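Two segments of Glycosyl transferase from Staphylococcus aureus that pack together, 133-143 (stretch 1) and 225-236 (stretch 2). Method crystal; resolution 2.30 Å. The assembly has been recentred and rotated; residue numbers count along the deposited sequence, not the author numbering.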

# COMPACT_ATOMS: atom_id res chain seq x y z
N ASP A 133 8.06 26.54 2.66
CA ASP A 133 7.97 25.43 3.61
C ASP A 133 6.57 24.82 3.59
O ASP A 133 5.58 25.45 3.21
CB ASP A 133 8.31 25.90 5.02
CG ASP A 133 9.81 25.94 5.28
OD1 ASP A 133 10.58 25.50 4.41
OD2 ASP A 133 10.21 26.42 6.37
N ILE A 134 6.48 23.56 4.02
CA ILE A 134 5.22 22.83 4.09
C ILE A 134 4.85 22.68 5.56
O ILE A 134 5.54 21.98 6.32
CB ILE A 134 5.29 21.47 3.40
CG1 ILE A 134 5.87 21.61 1.99
CG2 ILE A 134 3.91 20.83 3.35
CD1 ILE A 134 5.58 20.42 1.10
N ALA A 135 3.76 23.33 5.96
CA ALA A 135 3.27 23.28 7.33
C ALA A 135 2.53 21.97 7.59
O ALA A 135 2.18 21.23 6.66
CB ALA A 135 2.37 24.48 7.62
N LYS A 136 2.31 21.68 8.86
CA LYS A 136 1.65 20.45 9.24
C LYS A 136 0.19 20.47 8.79
O LYS A 136 -0.49 21.49 8.91
CB LYS A 136 1.73 20.24 10.75
CG LYS A 136 2.10 18.84 11.17
CD LYS A 136 2.64 18.81 12.59
CE LYS A 136 1.57 18.38 13.58
NZ LYS A 136 2.15 18.07 14.91
N PRO A 137 -0.33 19.37 8.24
CA PRO A 137 -1.74 19.34 7.84
C PRO A 137 -2.66 19.33 9.05
O PRO A 137 -2.35 18.76 10.09
CB PRO A 137 -1.87 18.03 7.06
CG PRO A 137 -0.76 17.18 7.56
CD PRO A 137 0.38 18.14 7.82
N LYS A 138 -3.81 19.96 8.88
CA LYS A 138 -4.89 19.84 9.85
C LYS A 138 -5.69 18.58 9.55
O LYS A 138 -6.02 18.29 8.40
CB LYS A 138 -5.81 21.07 9.79
CG LYS A 138 -5.14 22.38 10.15
CD LYS A 138 -4.92 22.48 11.66
CE LYS A 138 -4.55 23.90 12.06
NZ LYS A 138 -4.46 24.07 13.54
N VAL A 139 -5.98 17.81 10.60
CA VAL A 139 -6.67 16.53 10.46
C VAL A 139 -7.94 16.56 11.29
O VAL A 139 -7.91 16.98 12.45
CB VAL A 139 -5.77 15.35 10.88
CG1 VAL A 139 -6.54 14.04 10.77
CG2 VAL A 139 -4.53 15.31 10.02
N LYS A 140 -9.04 16.10 10.71
CA LYS A 140 -10.29 15.92 11.43
C LYS A 140 -10.72 14.47 11.28
O LYS A 140 -10.74 13.93 10.17
CB LYS A 140 -11.38 16.88 10.94
CG LYS A 140 -12.71 16.70 11.67
CD LYS A 140 -13.89 17.35 10.97
CE LYS A 140 -15.10 17.38 11.90
NZ LYS A 140 -16.18 18.30 11.44
N MET A 141 -11.04 13.82 12.41
CA MET A 141 -11.52 12.44 12.39
C MET A 141 -13.01 12.48 12.06
O MET A 141 -13.85 12.74 12.93
CB MET A 141 -11.25 11.76 13.73
CG MET A 141 -11.58 10.27 13.77
SD MET A 141 -11.28 9.54 15.40
CE MET A 141 -12.48 10.43 16.39
N THR A 142 -13.34 12.24 10.79
CA THR A 142 -14.71 12.39 10.32
C THR A 142 -15.55 11.12 10.45
O THR A 142 -16.77 11.18 10.29
CB THR A 142 -14.73 12.87 8.86
OG1 THR A 142 -13.68 12.24 8.12
CG2 THR A 142 -14.56 14.39 8.80
N ALA A 143 -14.93 9.97 10.74
CA ALA A 143 -15.69 8.77 11.06
C ALA A 143 -14.87 7.89 11.99
O ALA A 143 -13.63 7.88 11.93
CB ALA A 143 -16.08 7.97 9.81
N VAL A 225 8.71 13.86 7.23
CA VAL A 225 7.61 13.14 7.87
C VAL A 225 6.91 14.06 8.86
O VAL A 225 7.56 14.70 9.70
CB VAL A 225 8.12 11.86 8.57
CG1 VAL A 225 6.95 11.10 9.15
CG2 VAL A 225 8.90 11.00 7.60
N PHE A 226 5.59 14.12 8.76
CA PHE A 226 4.76 14.78 9.76
C PHE A 226 4.09 13.74 10.63
O PHE A 226 3.58 12.73 10.14
CB PHE A 226 3.70 15.67 9.10
CG PHE A 226 4.26 16.83 8.33
CD1 PHE A 226 4.87 17.89 9.00
CD2 PHE A 226 4.18 16.87 6.95
CE1 PHE A 226 5.39 18.96 8.30
CE2 PHE A 226 4.70 17.94 6.24
CZ PHE A 226 5.30 18.99 6.92
N GLU A 227 4.10 13.98 11.94
CA GLU A 227 3.39 13.15 12.90
C GLU A 227 2.25 14.01 13.44
O GLU A 227 2.48 14.96 14.20
CB GLU A 227 4.32 12.68 14.01
CG GLU A 227 3.98 11.32 14.60
CD GLU A 227 4.73 11.04 15.90
OE1 GLU A 227 4.65 9.90 16.41
OE2 GLU A 227 5.40 11.96 16.41
N VAL A 228 1.02 13.69 13.05
CA VAL A 228 -0.14 14.48 13.45
C VAL A 228 -0.97 13.66 14.42
O VAL A 228 -1.52 12.61 14.05
CB VAL A 228 -0.99 14.92 12.25
CG1 VAL A 228 -2.20 15.73 12.73
CG2 VAL A 228 -0.15 15.74 11.29
N ARG A 229 -1.05 14.12 15.67
CA ARG A 229 -1.90 13.49 16.68
C ARG A 229 -3.35 13.83 16.37
O ARG A 229 -3.68 14.98 16.07
CB ARG A 229 -1.50 13.96 18.08
CG ARG A 229 -2.28 13.33 19.22
CD ARG A 229 -1.56 12.09 19.71
NE ARG A 229 -2.10 11.55 20.94
CZ ARG A 229 -3.18 10.78 21.00
NH1 ARG A 229 -3.86 10.48 19.90
NH2 ARG A 229 -3.62 10.31 22.17
N VAL A 230 -4.22 12.82 16.40
CA VAL A 230 -5.57 12.98 15.88
C VAL A 230 -6.60 12.75 16.98
O VAL A 230 -6.35 12.04 17.96
CB VAL A 230 -5.84 12.05 14.68
CG1 VAL A 230 -4.84 12.30 13.56
CG2 VAL A 230 -5.81 10.60 15.11
N GLY A 231 -7.77 13.36 16.80
CA GLY A 231 -8.89 13.14 17.68
C GLY A 231 -9.53 14.41 18.19
O GLY A 231 -10.75 14.45 18.38
N ASN A 232 -8.72 15.45 18.43
CA ASN A 232 -9.25 16.67 19.04
C ASN A 232 -10.17 17.44 18.10
O ASN A 232 -11.03 18.19 18.58
CB ASN A 232 -8.10 17.56 19.53
CG ASN A 232 -7.26 18.12 18.39
OD1 ASN A 232 -7.46 19.26 17.96
ND2 ASN A 232 -6.31 17.34 17.90
N GLN A 233 -10.02 17.26 16.79
CA GLN A 233 -11.00 17.70 15.81
C GLN A 233 -11.69 16.46 15.26
O GLN A 233 -11.02 15.56 14.75
CB GLN A 233 -10.35 18.51 14.69
CG GLN A 233 -9.67 19.79 15.15
CD GLN A 233 -10.60 20.67 15.97
OE1 GLN A 233 -11.73 20.94 15.57
NE2 GLN A 233 -10.12 21.12 17.13
N ARG A 234 -13.01 16.40 15.39
CA ARG A 234 -13.71 15.19 15.01
C ARG A 234 -15.20 15.48 14.88
O ARG A 234 -15.71 16.45 15.45
CB ARG A 234 -13.49 14.07 16.04
CG ARG A 234 -14.02 14.42 17.43
CD ARG A 234 -13.86 13.25 18.38
NE ARG A 234 -14.33 13.56 19.73
CZ ARG A 234 -13.57 14.04 20.70
NH1 ARG A 234 -12.28 14.29 20.48
NH2 ARG A 234 -14.09 14.28 21.89
N ASN A 235 -15.88 14.62 14.12
CA ASN A 235 -17.32 14.53 14.25
C ASN A 235 -17.66 13.88 15.59
O ASN A 235 -16.82 13.25 16.23
CB ASN A 235 -17.93 13.74 13.09
CG ASN A 235 -17.98 14.53 11.80
OD1 ASN A 235 -18.14 15.75 11.82
ND2 ASN A 235 -17.87 13.83 10.68
N LYS A 236 -18.92 14.04 16.00
CA LYS A 236 -19.34 13.53 17.30
C LYS A 236 -19.10 12.03 17.38
O LYS A 236 -19.51 11.27 16.50
CB LYS A 236 -20.82 13.86 17.53
CG LYS A 236 -21.27 13.66 18.98
CD LYS A 236 -22.77 13.89 19.12
CE LYS A 236 -23.20 13.85 20.58
NZ LYS A 236 -24.66 14.17 20.74
O HOH W 1 0.09 16.96 16.26
O HOH W 2 -8.15 15.36 15.03
O HOH W 3 -5.61 16.68 14.84

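Stretch 1 runs beside stretch 2 and buries 789 Å² with it, both sides summed; apolar side chains dominate its first half, backbone hydrogen bonds its second. Asp-133 lies out of reach, so contact opens at Ile-134. Its CA-to-CB bond points toward stretch 2, and CG2 comes within 4.2 Å of CE2 of Phe-226. The closer approach is by backbone: Ile-134 O sits 3.1 Å from Phe-226 CZ, near the ring plane, where the ring's C-H edge, weakly positive, can meet a carbonyl oxygen.

Ala-135 points away and adds little. Lys-136 uses its length twice over. Its aliphatic part packs on apolar neighbours, CG lying 3.6 Å from CD1 of Phe-226 and 3.8 Å from CG2 of Val-228, while its amino group reaches the backbone, NZ donating to Glu-227 O at 3.2 Å. The same NZ donates to water 1 at 2.7 Å, and Arg-229 N donates to that water at 3.1 Å, so the lysine is tied to stretch 2 both directly and through solvent. Pro-137, buried, shares one face of the Phe-226 ring with Lys-136 CA: its CD is 4.1 Å from Phe-226 CD2, and its CG is 4.0 Å from Val-228 CG2. A compact ring without a polar side-chain group suits this site.

Val-139 turns back toward stretch 2, and with chi1 at 178° its two methyls divide the work: CG2 meets Val-228 CG1 at 3.6 Å, CG1 meets Val-230 CG1 at 3.7 Å. Val-139 O lies 3.1 Å from the oxygen of water 2, which accepts from Gly-231 N at 2.7 Å and Gln-233 N at 3.2 Å.

Backbone pairing then takes over. Lys-140 CA approaches Gln-233 O at 3.4 Å in a CA-H...O contact, and its extended side chain carries NZ to Asn-235 OD1, a weak hydrogen bond of 3.2 Å. Met-141 forms the single beta bridge, with Arg-234, their CA atoms 4.4 Å apart. Met-141 N donates to Gln-233 O (2.9 Å, 166°), and Asn-235 N donates to Met-141 O (3.0 Å, 152°). The buried methionine side chain also packs its CE 3.7 Å from Arg-234 CD, meeting the aliphatic part of the arginine.

At Thr-142 the backbone supplies the last hydrogen bond: Asn-235 ND2 donates to Thr-142 O (2.9 Å, 153°). The amide of Asn-235 thus serves both ends, its OD1 accepting from Lys-140 and its ND2 donating to Thr-142.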